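Long form salivary protein D7L1 (Anopheles stephensi, PDB 3NHI) binds and sequesters cysteinyl leukotrienes and thromboxane A2 analogues, blunting the host response while the female mosquito takes blood. Local coordinates at residues 130-135 with 139-144; 4-9 with 57-62; 76-81 with 87-92. One frame throughout, in Å; residues are numbered along the deposited sequence. Where two conformers were deposited one is given.

In the fold
Following the chain from the N terminus, contact 2 comes first. It brings the lead-in to helix 8-22 back against the end of helix 46-58, closing a loop of 47 residues that are mostly helical. Contact 3 closes a short loop at the corner between helices 73-85 and 89-101. Contact 1 folds the turn after helix 109-130 against helix 135-144. The three follow one another in series; none nests in or crosses another. They still touch in space. Gln77 of 76-81 bonds to Leu6 N and Leu130 O, and His132 of contact 1 bonds to Leu6 O. Contacts 1 and 2 both reach the bound fatty acid.

Contact 1. Residues 130-135 with 139-144; sequences LYHGTV and AKIYAA. With EAH ((5S,7E,9E,11Z,14Z)-5-hydroxyicosa-7,9,11,14-tetraenoic acid), chain B.
The contact forms part of the lipid pocket of an all-helical D7 protein of the PBP/GOBP family, at the turn from helix 109-130 into helix 135-144. His132 and Ile141 meet across it. Ile141 CG1 lies 3.5 Å from His132 ND1, and Ile141 CD1 lies 3.6 Å from His132 CE1. The two side chains cross at about a right angle, and CG1 and CD1 lie near the ND1 and CE1 atoms. Ile141 CG1 stands beside its backbone N, opposite the carbonyl carbon. This chi1 (-55°) turns CG1 toward the ring, and chi2 (-70°) then sets CD1 beside CE1. The imidazole is held from several directions. Leu130 O sits above one face, offset toward the rim. His132 NE2 bonds to Leu6 O, and the ring of Tyr81 packs edge-to-face with it. Together they are likely to limit its rotation.

The backbone link is an ordinary first-turn helix bond, from Ala139 N to Val135 O at 3.0 Å. Thr134 is the N-cap of this helix, and its OG1 accepts a bond from Gly137 N.

The other side of the turn serves the ligand. Gly133 belongs to the leukotriene C4 site. Here its carbonyl O accepts a bond from the ligand hydroxyl O3 and another from Arg128 NE. Lys151 NZ and Trp39 NE1 also hydrogen-bond the ligand; the side chain of Lys151 lies near that of Val135. Thr134 O approaches the ligand chain at C2, 3.7 Å away. Val135 CG2 packs beside the ligand carboxylate, 3.8 Å from O2.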
loop_
_atom_site.group_PDB
_atom_site.type_symbol
_atom_site.label_atom_id
_atom_site.label_comp_id
_atom_site.label_asym_id
_atom_site.label_seq_id
_atom_site.Cartn_x
_atom_site.Cartn_y
_atom_site.Cartn_z
ATOM N N LEU A 130 2.868 17.682 2.046
ATOM C CA LEU A 130 1.929 17.157 3.042
ATOM C C LEU A 130 1.767 15.649 2.963
ATOM O O LEU A 130 1.689 14.977 3.992
ATOM C CB LEU A 130 0.550 17.817 2.926
ATOM C CG LEU A 130 0.531 19.327 3.120
ATOM C CD1 LEU A 130 -0.911 19.799 3.171
ATOM C CD2 LEU A 130 1.292 19.750 4.374
ATOM N N TYR A 131 1.704 15.123 1.740
ATOM C CA TYR A 131 1.407 13.710 1.516
ATOM C C TYR A 131 2.614 12.887 1.064
ATOM O O TYR A 131 2.466 11.844 0.414
ATOM C CB TYR A 131 0.220 13.554 0.548
ATOM C CG TYR A 131 -1.094 14.034 1.138
ATOM C CD1 TYR A 131 -1.877 13.190 1.935
ATOM C CD2 TYR A 131 -1.549 15.341 0.923
ATOM C CE1 TYR A 131 -3.085 13.637 2.498
ATOM C CE2 TYR A 131 -2.749 15.787 1.478
ATOM C CZ TYR A 131 -3.513 14.939 2.257
ATOM O OH TYR A 131 -4.689 15.392 2.805
ATOM N N HIS A 132 3.809 13.348 1.423
ATOM C CA HIS A 132 5.031 12.536 1.292
ATOM C C HIS A 132 5.260 12.091 -0.146
ATOM O O HIS A 132 5.564 10.925 -0.428
ATOM C CB HIS A 132 4.991 11.356 2.278
ATOM C CG HIS A 132 4.443 11.736 3.620
ATOM N ND1 HIS A 132 4.973 12.762 4.375
ATOM C CD2 HIS A 132 3.402 11.243 4.329
ATOM C CE1 HIS A 132 4.278 12.887 5.492
ATOM N NE2 HIS A 132 3.330 11.967 5.497
ATOM N N GLY A 133 5.098 13.052 -1.048
ATOM C CA GLY A 133 5.200 12.821 -2.482
ATOM C C GLY A 133 6.499 13.277 -3.129
ATOM O O GLY A 133 6.553 13.436 -4.351
ATOM N N THR A 134 7.542 13.484 -2.325
ATOM C CA THR A 134 8.899 13.687 -2.848
ATOM C C THR A 134 9.823 12.677 -2.191
ATOM O O THR A 134 9.630 12.321 -1.029
ATOM C CB THR A 134 9.444 15.111 -2.573
ATOM O OG1 THR A 134 9.703 15.280 -1.171
ATOM C CG2 THR A 134 8.462 16.188 -3.071
ATOM N N VAL A 135 10.828 12.218 -2.928
ATOM C CA VAL A 135 11.808 11.278 -2.376
ATOM C C VAL A 135 12.518 11.879 -1.152
ATOM O O VAL A 135 12.620 11.238 -0.102
ATOM C CB VAL A 135 12.826 10.834 -3.460
ATOM C CG1 VAL A 135 13.952 9.999 -2.853
ATOM C CG2 VAL A 135 12.118 10.038 -4.550
ATOM N N ALA A 139 12.039 10.788 2.784
ATOM C CA ALA A 139 13.231 10.320 3.497
ATOM C C ALA A 139 13.335 10.958 4.879
ATOM O O ALA A 139 13.712 10.292 5.846
ATOM C CB ALA A 139 14.496 10.561 2.676
ATOM N N LYS A 140 12.949 12.232 4.986
ATOM C CA LYS A 140 12.978 12.918 6.278
ATOM C C LYS A 140 11.970 12.306 7.247
ATOM O O LYS A 140 12.233 12.212 8.439
ATOM C CB LYS A 140 12.700 14.417 6.138
ATOM C CG LYS A 140 13.786 15.188 5.422
ATOM C CD LYS A 140 13.463 16.672 5.345
ATOM C CE LYS A 140 14.550 17.414 4.586
ATOM N NZ LYS A 140 14.451 18.894 4.734
ATOM N N ILE A 141 10.811 11.895 6.732
ATOM C CA ILE A 141 9.801 11.237 7.546
ATOM C C ILE A 141 10.325 9.900 8.081
ATOM O O ILE A 141 10.229 9.639 9.277
ATOM C CB ILE A 141 8.466 11.031 6.759
ATOM C CG1 ILE A 141 7.933 12.363 6.183
ATOM C CG2 ILE A 141 7.422 10.284 7.624
ATOM C CD1 ILE A 141 7.405 13.363 7.207
ATOM N N TYR A 142 10.898 9.065 7.210
ATOM C CA TYR A 142 11.440 7.776 7.656
ATOM C C TYR A 142 12.540 7.976 8.691
ATOM O O TYR A 142 12.586 7.255 9.690
ATOM C CB TYR A 142 12.002 6.966 6.495
ATOM C CG TYR A 142 10.982 6.508 5.481
ATOM C CD1 TYR A 142 9.984 5.578 5.812
ATOM C CD2 TYR A 142 11.032 6.977 4.173
ATOM C CE1 TYR A 142 9.057 5.152 4.862
ATOM C CE2 TYR A 142 10.114 6.561 3.214
ATOM C CZ TYR A 142 9.122 5.653 3.561
ATOM O OH TYR A 142 8.208 5.232 2.618
ATOM N N ALA A 143 13.396 8.973 8.471
ATOM C CA ALA A 143 14.502 9.240 9.394
ATOM C C ALA A 143 14.001 9.659 10.779
ATOM O O ALA A 143 14.577 9.267 11.795
ATOM C CB ALA A 143 15.441 10.300 8.807
ATOM N N ALA A 144 12.927 10.441 10.812
ATOM C CA ALA A 144 12.345 10.922 12.067
ATOM C C ALA A 144 11.474 9.881 12.759
ATOM O O ALA A 144 11.231 9.977 13.965
ATOM C CB ALA A 144 11.548 12.197 11.827
HETATM O O1 EAH B . 9.929 7.694 -1.630
HETATM C C1 EAH B . 9.252 8.062 -2.623
HETATM O O2 EAH B . 9.370 7.533 -3.756
HETATM C C2 EAH B . 8.250 9.185 -2.437
HETATM C C3 EAH B . 7.781 9.738 -3.784
HETATM C C4 EAH B . 6.494 9.061 -4.250
HETATM C C5 EAH B . 6.074 9.600 -5.602
HETATM O O3 EAH B . 5.625 10.847 -5.451
HETATM C C6 EAH B . 4.978 8.723 -6.202
HETATM C C7 EAH B . 4.425 9.324 -7.484
HETATM C C8 EAH B . 3.029 9.861 -7.251
HETATM C C9 EAH B . 2.598 10.628 -8.413
HETATM C C10 EAH B . 1.449 11.257 -8.167
HETATM C C11 EAH B . 1.067 12.012 -9.357
HETATM C C12 EAH B . 0.005 12.820 -9.412
HETATM C C13 EAH B . -0.942 13.035 -8.254
HETATM C C14 EAH B . -2.107 12.083 -8.420
HETATM C C15 EAH B . -3.383 12.410 -8.207
HETATM C C16 EAH B . -3.832 13.778 -7.755
HETATM C C17 EAH B . -4.100 13.737 -6.259
HETATM C C18 EAH B . -2.880 14.205 -5.479
HETATM C C19 EAH B . -3.269 14.584 -4.060
HETATM C C20 EAH B . -2.048 14.958 -3.251
#

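Contact 2. Residues 4-9 with 57-62; sequences KALDAE and TGLQIY. With EAH ((5S,7E,9E,11Z,14Z)-5-hydroxyicosa-7,9,11,14-tetraenoic acid), chain B.
Leu6 packs against Leu59 where helix 46-58 ends in a Schellman motif, beside the lipid pocket of this PBP/GOBP-family fold. The contact joins the lead-in to helix 8-22 to that helix end. Gln60 has positive phi (69°) and is the first residue to leave the helix. Its N bonds back to Thr57 O at 3.0 Å.

The apolar contacts centre on one methyl group. Leu6 CD1 points into the turn and rests on its backbone, 3.5 Å from Leu59 O and 3.6 Å from Leu59 CA. Gly58 O is also close to this methyl. The side chain of Leu59 is met more loosely, with CD1 of Leu6 4.3 Å from CD2 of Leu59. In Leu6, CG stands beside its own N and opposite the carbonyl carbon. Chi1 (-58°) and an extended chi2 (175°) send CD1 to the turn and leave CD2 near Gln60 NE2.

The polar link runs through water. One water donates to Lys4 O and to Gln60 OE1, bridging the two segments. Gln60 OE1 also accepts from Trp3 NE1. Two donors thus grip this oxygen, which should steady the amide. Leu6 N bonds to Gln77 OE1, on helix 73-85. Asp7, next in the chain, is the N-cap of helix 8-22, with OD1 accepting from Gln10 N.

Ligand contacts come from the other side of the turn. Leu59 and Ile61 reach the tail of the bound fatty acid with their terminal methyls. Leu59 CD1 lies 3.6 Å from ligand C20, and Ile61 CD1 lies 3.6 Å from ligand C19.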
loop_
_atom_site.group_PDB
_atom_site.type_symbol
_atom_site.label_atom_id
_atom_site.label_comp_id
_atom_site.label_asym_id
_atom_site.label_seq_id
_atom_site.Cartn_x
_atom_site.Cartn_y
_atom_site.Cartn_z
ATOM N N LYS A 4 -7.131 10.056 10.961
ATOM C CA LYS A 4 -5.701 9.829 11.199
ATOM C C LYS A 4 -4.853 10.140 9.958
ATOM O O LYS A 4 -5.072 9.585 8.879
ATOM C CB LYS A 4 -5.455 8.390 11.668
ATOM C CG LYS A 4 -4.072 8.175 12.275
ATOM C CD LYS A 4 -3.873 6.731 12.736
ATOM C CE LYS A 4 -2.544 6.538 13.456
ATOM N NZ LYS A 4 -1.348 6.889 12.631
ATOM N N ALA A 5 -3.867 11.012 10.142
ATOM C CA ALA A 5 -2.920 11.353 9.079
ATOM C C ALA A 5 -2.132 10.149 8.581
ATOM O O ALA A 5 -1.899 9.176 9.313
ATOM C CB ALA A 5 -1.975 12.430 9.542
ATOM N N LEU A 6 -1.733 10.223 7.319
ATOM C CA LEU A 6 -1.014 9.135 6.655
ATOM C C LEU A 6 0.493 9.343 6.710
ATOM O O LEU A 6 0.991 10.444 6.431
ATOM C CB LEU A 6 -1.474 9.010 5.198
ATOM C CG LEU A 6 -2.983 8.749 5.039
ATOM C CD1 LEU A 6 -3.426 8.740 3.576
ATOM C CD2 LEU A 6 -3.443 7.474 5.786
ATOM N N ASP A 7 1.203 8.281 7.075
ATOM C CA ASP A 7 2.656 8.330 7.101
ATOM C C ASP A 7 3.276 8.086 5.724
ATOM O O ASP A 7 2.563 7.888 4.744
ATOM C CB ASP A 7 3.222 7.414 8.203
ATOM C CG ASP A 7 3.133 5.929 7.872
ATOM O OD1 ASP A 7 3.169 5.541 6.684
ATOM O OD2 ASP A 7 3.077 5.126 8.831
ATOM N N ALA A 8 4.603 8.114 5.645
ATOM C CA ALA A 8 5.250 7.992 4.334
ATOM C C ALA A 8 4.999 6.656 3.636
ATOM O O ALA A 8 4.836 6.625 2.404
ATOM C CB ALA A 8 6.744 8.267 4.452
ATOM N N GLU A 9 4.980 5.565 4.399
ATOM C CA GLU A 9 4.704 4.258 3.819
ATOM C C GLU A 9 3.256 4.176 3.327
ATOM O O GLU A 9 2.982 3.599 2.272
ATOM C CB GLU A 9 4.988 3.131 4.820
ATOM C CG GLU A 9 4.666 1.717 4.295
ATOM C CD GLU A 9 3.184 1.333 4.359
ATOM O OE1 GLU A 9 2.445 1.813 5.246
ATOM O OE2 GLU A 9 2.762 0.505 3.522
ATOM N N THR A 57 -8.713 9.105 -3.469
ATOM C CA THR A 57 -9.385 8.173 -2.573
ATOM C C THR A 57 -8.399 7.556 -1.583
ATOM O O THR A 57 -8.668 7.506 -0.393
ATOM C CB THR A 57 -10.098 7.083 -3.385
ATOM O OG1 THR A 57 -11.062 7.714 -4.234
ATOM C CG2 THR A 57 -10.804 6.061 -2.468
ATOM N N GLY A 58 -7.256 7.103 -2.086
ATOM C CA GLY A 58 -6.257 6.452 -1.233
ATOM C C GLY A 58 -5.680 7.385 -0.174
ATOM O O GLY A 58 -5.465 6.975 0.966
ATOM N N LEU A 59 -5.422 8.637 -0.557
ATOM C CA LEU A 59 -4.934 9.618 0.414
ATOM C C LEU A 59 -6.055 10.148 1.303
ATOM O O LEU A 59 -5.803 10.922 2.234
ATOM C CB LEU A 59 -4.214 10.774 -0.286
ATOM C CG LEU A 59 -2.973 10.409 -1.108
ATOM C CD1 LEU A 59 -2.412 11.677 -1.726
ATOM C CD2 LEU A 59 -1.894 9.718 -0.271
ATOM N N GLN A 60 -7.288 9.743 0.988
ATOM C CA GLN A 60 -8.479 10.042 1.802
ATOM C C GLN A 60 -8.851 11.530 1.763
ATOM O O GLN A 60 -9.556 12.049 2.635
ATOM C CB GLN A 60 -8.330 9.443 3.215
ATOM C CG GLN A 60 -8.153 7.912 3.140
ATOM C CD GLN A 60 -7.662 7.268 4.424
ATOM O OE1 GLN A 60 -7.723 7.855 5.488
ATOM N NE2 GLN A 60 -7.145 6.046 4.312
ATOM N N ILE A 61 -8.375 12.200 0.716
ATOM C CA ILE A 61 -8.797 13.555 0.384
ATOM C C ILE A 61 -10.246 13.546 -0.130
ATOM O O ILE A 61 -11.023 14.474 0.138
ATOM C CB ILE A 61 -7.822 14.168 -0.661
ATOM C CG1 ILE A 61 -6.413 14.276 -0.075
ATOM C CG2 ILE A 61 -8.293 15.541 -1.146
ATOM C CD1 ILE A 61 -5.352 14.626 -1.101
ATOM N N TYR A 62 -10.595 12.499 -0.871
ATOM C CA TYR A 62 -11.961 12.245 -1.311
ATOM C C TYR A 62 -12.517 11.043 -0.556
ATOM O O TYR A 62 -11.864 9.995 -0.476
ATOM C CB TYR A 62 -11.980 11.949 -2.813
ATOM C CG TYR A 62 -13.321 11.467 -3.321
ATOM C CD1 TYR A 62 -14.391 12.350 -3.440
ATOM C CD2 TYR A 62 -13.510 10.134 -3.691
ATOM C CE1 TYR A 62 -15.632 11.907 -3.905
ATOM C CE2 TYR A 62 -14.737 9.688 -4.164
ATOM C CZ TYR A 62 -15.788 10.579 -4.264
ATOM O OH TYR A 62 -16.999 10.114 -4.730
HETATM O O1 EAH B . 9.929 7.694 -1.630
HETATM C C1 EAH B . 9.252 8.062 -2.623
HETATM O O2 EAH B . 9.370 7.533 -3.756
HETATM C C2 EAH B . 8.250 9.185 -2.437
HETATM C C3 EAH B . 7.781 9.738 -3.784
HETATM C C4 EAH B . 6.494 9.061 -4.250
HETATM C C5 EAH B . 6.074 9.600 -5.602
HETATM O O3 EAH B . 5.625 10.847 -5.451
HETATM C C6 EAH B . 4.978 8.723 -6.202
HETATM C C7 EAH B . 4.425 9.324 -7.484
HETATM C C8 EAH B . 3.029 9.861 -7.251
HETATM C C9 EAH B . 2.598 10.628 -8.413
HETATM C C10 EAH B . 1.449 11.257 -8.167
HETATM C C11 EAH B . 1.067 12.012 -9.357
HETATM C C12 EAH B . 0.005 12.820 -9.412
HETATM C C13 EAH B . -0.942 13.035 -8.254
HETATM C C14 EAH B . -2.107 12.083 -8.420
HETATM C C15 EAH B . -3.383 12.410 -8.207
HETATM C C16 EAH B . -3.832 13.778 -7.755
HETATM C C17 EAH B . -4.100 13.737 -6.259
HETATM C C18 EAH B . -2.880 14.205 -5.479
HETATM C C19 EAH B . -3.269 14.584 -4.060
HETATM C C20 EAH B . -2.048 14.958 -3.251
HETATM O O HOH W 1 -6.450 7.491 7.973
#

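Contact 3. Residues 76-81 with 87-92; sequences VQYQAY and SKQKEV
Tyr78 OH donates a hydrogen bond to Ser87 O at 2.9 Å, with the hydroxyl tilted 33° from the carbonyl plane. A water donates a weak bond to the same OH, and that water accepts from Gln89 N, near the start of helix 89-101. The phenol end is thus tied to the backbone where the second helix begins. Tyr78 CG is anti to its backbone N (chi1 167°), which sends the ring toward residues 87-92.

Val92 CG2 sits over one face of the ring, 3.7 Å from its centroid and 18° off the normal, a CH-pi contact. Ser87 CB lies against the ring at CE1, 3.7 Å away. At the edge across from CE1, Gln89 OE1 approaches CE2. Its amide plane stands 89° from the ring plane.

The amides of Gln79 and Gln89 meet beyond the CD2-CE2 edge of the ring, their planes nearly coplanar. A water joins them, accepting from Gln79 NE2 and donating to Gln89 OE1 at 2.7 Å. The remaining amide atoms bond within their own helices, Gln79 OE1 to Lys82 NZ and Gln89 NE2 to Thr93 OG1. Leu130 of helix 109-130 also packs on Tyr78. This is the packing of two consecutive helices, 73-85 and 89-101, across a short linker in the all-helical fold, with the ring of Tyr78 between them.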
loop_
_atom_site.group_PDB
_atom_site.type_symbol
_atom_site.label_atom_id
_atom_site.label_comp_id
_atom_site.label_asym_id
_atom_site.label_seq_id
_atom_site.Cartn_x
_atom_site.Cartn_y
_atom_site.Cartn_z
ATOM N N VAL A 76 -5.180 18.425 9.239
ATOM C CA VAL A 76 -4.796 17.307 10.105
ATOM C C VAL A 76 -3.529 16.634 9.560
ATOM O O VAL A 76 -2.588 16.352 10.310
ATOM C CB VAL A 76 -5.949 16.289 10.269
ATOM C CG1 VAL A 76 -5.499 15.065 11.051
ATOM C CG2 VAL A 76 -7.160 16.939 10.949
ATOM N N GLN A 77 -3.510 16.385 8.250
ATOM C CA GLN A 77 -2.343 15.813 7.595
ATOM C C GLN A 77 -1.124 16.703 7.808
ATOM O O GLN A 77 -0.041 16.219 8.139
ATOM C CB GLN A 77 -2.609 15.634 6.097
ATOM C CG GLN A 77 -1.450 14.992 5.332
ATOM C CD GLN A 77 -1.209 13.525 5.686
ATOM O OE1 GLN A 77 -2.090 12.831 6.187
ATOM N NE2 GLN A 77 -0.006 13.049 5.412
ATOM N N TYR A 78 -1.312 18.002 7.607
ATOM C CA TYR A 78 -0.256 18.977 7.865
ATOM C C TYR A 78 0.260 18.931 9.298
ATOM O O TYR A 78 1.468 18.838 9.523
ATOM C CB TYR A 78 -0.761 20.385 7.545
ATOM C CG TYR A 78 0.128 21.503 8.061
ATOM C CD1 TYR A 78 1.452 21.617 7.639
ATOM C CD2 TYR A 78 -0.366 22.457 8.948
ATOM C CE1 TYR A 78 2.269 22.643 8.097
ATOM C CE2 TYR A 78 0.450 23.500 9.413
ATOM C CZ TYR A 78 1.760 23.576 8.976
ATOM O OH TYR A 78 2.573 24.597 9.415
ATOM N N GLN A 79 -0.645 19.011 10.265
ATOM C CA GLN A 79 -0.242 19.111 11.670
ATOM C C GLN A 79 0.573 17.913 12.132
ATOM O O GLN A 79 1.472 18.060 12.956
ATOM C CB GLN A 79 -1.470 19.264 12.567
ATOM C CG GLN A 79 -2.142 20.613 12.454
ATOM C CD GLN A 79 -1.349 21.730 13.092
ATOM O OE1 GLN A 79 -0.642 21.519 14.077
ATOM N NE2 GLN A 79 -1.477 22.934 12.543
ATOM N N ALA A 80 0.275 16.737 11.592
ATOM C CA ALA A 80 0.941 15.511 12.038
ATOM C C ALA A 80 2.447 15.486 11.736
ATOM O O ALA A 80 3.204 14.794 12.423
ATOM C CB ALA A 80 0.257 14.304 11.430
ATOM N N TYR A 81 2.883 16.246 10.727
ATOM C CA TYR A 81 4.281 16.187 10.263
ATOM C C TYR A 81 4.892 17.566 10.053
ATOM O O TYR A 81 5.965 17.690 9.452
ATOM C CB TYR A 81 4.415 15.339 8.976
ATOM C CG TYR A 81 3.830 13.962 9.128
ATOM C CD1 TYR A 81 4.521 12.959 9.806
ATOM C CD2 TYR A 81 2.553 13.678 8.646
ATOM C CE1 TYR A 81 3.956 11.690 9.966
ATOM C CE2 TYR A 81 1.986 12.420 8.816
ATOM C CZ TYR A 81 2.689 11.440 9.470
ATOM O OH TYR A 81 2.076 10.210 9.611
ATOM N N SER A 87 6.049 22.998 6.007
ATOM C CA SER A 87 5.027 23.628 5.172
ATOM C C SER A 87 4.396 24.810 5.911
ATOM O O SER A 87 4.332 24.823 7.142
ATOM C CB SER A 87 3.969 22.600 4.764
ATOM O OG SER A 87 4.535 21.660 3.867
ATOM N N LYS A 88 3.945 25.807 5.158
ATOM C CA LYS A 88 3.433 27.038 5.757
ATOM C C LYS A 88 1.939 26.954 6.057
ATOM O O LYS A 88 1.140 26.637 5.173
ATOM C CB LYS A 88 3.704 28.222 4.831
ATOM C CG LYS A 88 5.188 28.552 4.673
ATOM C CD LYS A 88 5.406 29.746 3.759
ATOM C CE LYS A 88 6.864 30.184 3.735
ATOM N NZ LYS A 88 7.780 29.147 3.179
ATOM N N GLN A 89 1.564 27.264 7.297
ATOM C CA GLN A 89 0.162 27.250 7.727
ATOM C C GLN A 89 -0.767 28.039 6.797
ATOM O O GLN A 89 -1.871 27.584 6.492
ATOM C CB GLN A 89 0.033 27.766 9.171
ATOM C CG GLN A 89 -1.409 27.954 9.652
ATOM C CD GLN A 89 -2.149 26.644 9.827
ATOM O OE1 GLN A 89 -1.848 25.869 10.738
ATOM N NE2 GLN A 89 -3.137 26.393 8.969
ATOM N N LYS A 90 -0.318 29.211 6.351
ATOM C CA LYS A 90 -1.109 30.037 5.445
ATOM C C LYS A 90 -1.491 29.274 4.172
ATOM O O LYS A 90 -2.656 29.305 3.749
ATOM C CB LYS A 90 -0.357 31.331 5.102
ATOM C CG LYS A 90 -1.092 32.244 4.130
ATOM C CD LYS A 90 -0.456 33.626 4.068
ATOM C CE LYS A 90 -1.231 34.559 3.137
ATOM N NZ LYS A 90 -1.078 34.200 1.695
ATOM N N GLU A 91 -0.514 28.586 3.579
ATOM C CA GLU A 91 -0.729 27.836 2.337
ATOM C C GLU A 91 -1.636 26.632 2.576
ATOM O O GLU A 91 -2.482 26.306 1.744
ATOM C CB GLU A 91 0.611 27.401 1.730
ATOM C CG GLU A 91 1.393 28.547 1.106
ATOM C CD GLU A 91 2.812 28.170 0.721
ATOM O OE1 GLU A 91 3.691 29.064 0.755
ATOM O OE2 GLU A 91 3.053 26.988 0.390
ATOM N N VAL A 92 -1.450 25.972 3.715
ATOM C CA VAL A 92 -2.292 24.843 4.106
ATOM C C VAL A 92 -3.770 25.250 4.202
ATOM O O VAL A 92 -4.647 24.546 3.691
ATOM C CB VAL A 92 -1.793 24.230 5.433
ATOM C CG1 VAL A 92 -2.764 23.172 5.956
ATOM C CG2 VAL A 92 -0.400 23.621 5.247
HETATM O O HOH W 2 3.826 27.738 9.252
HETATM O O HOH W 3 -3.258 23.677 10.219
#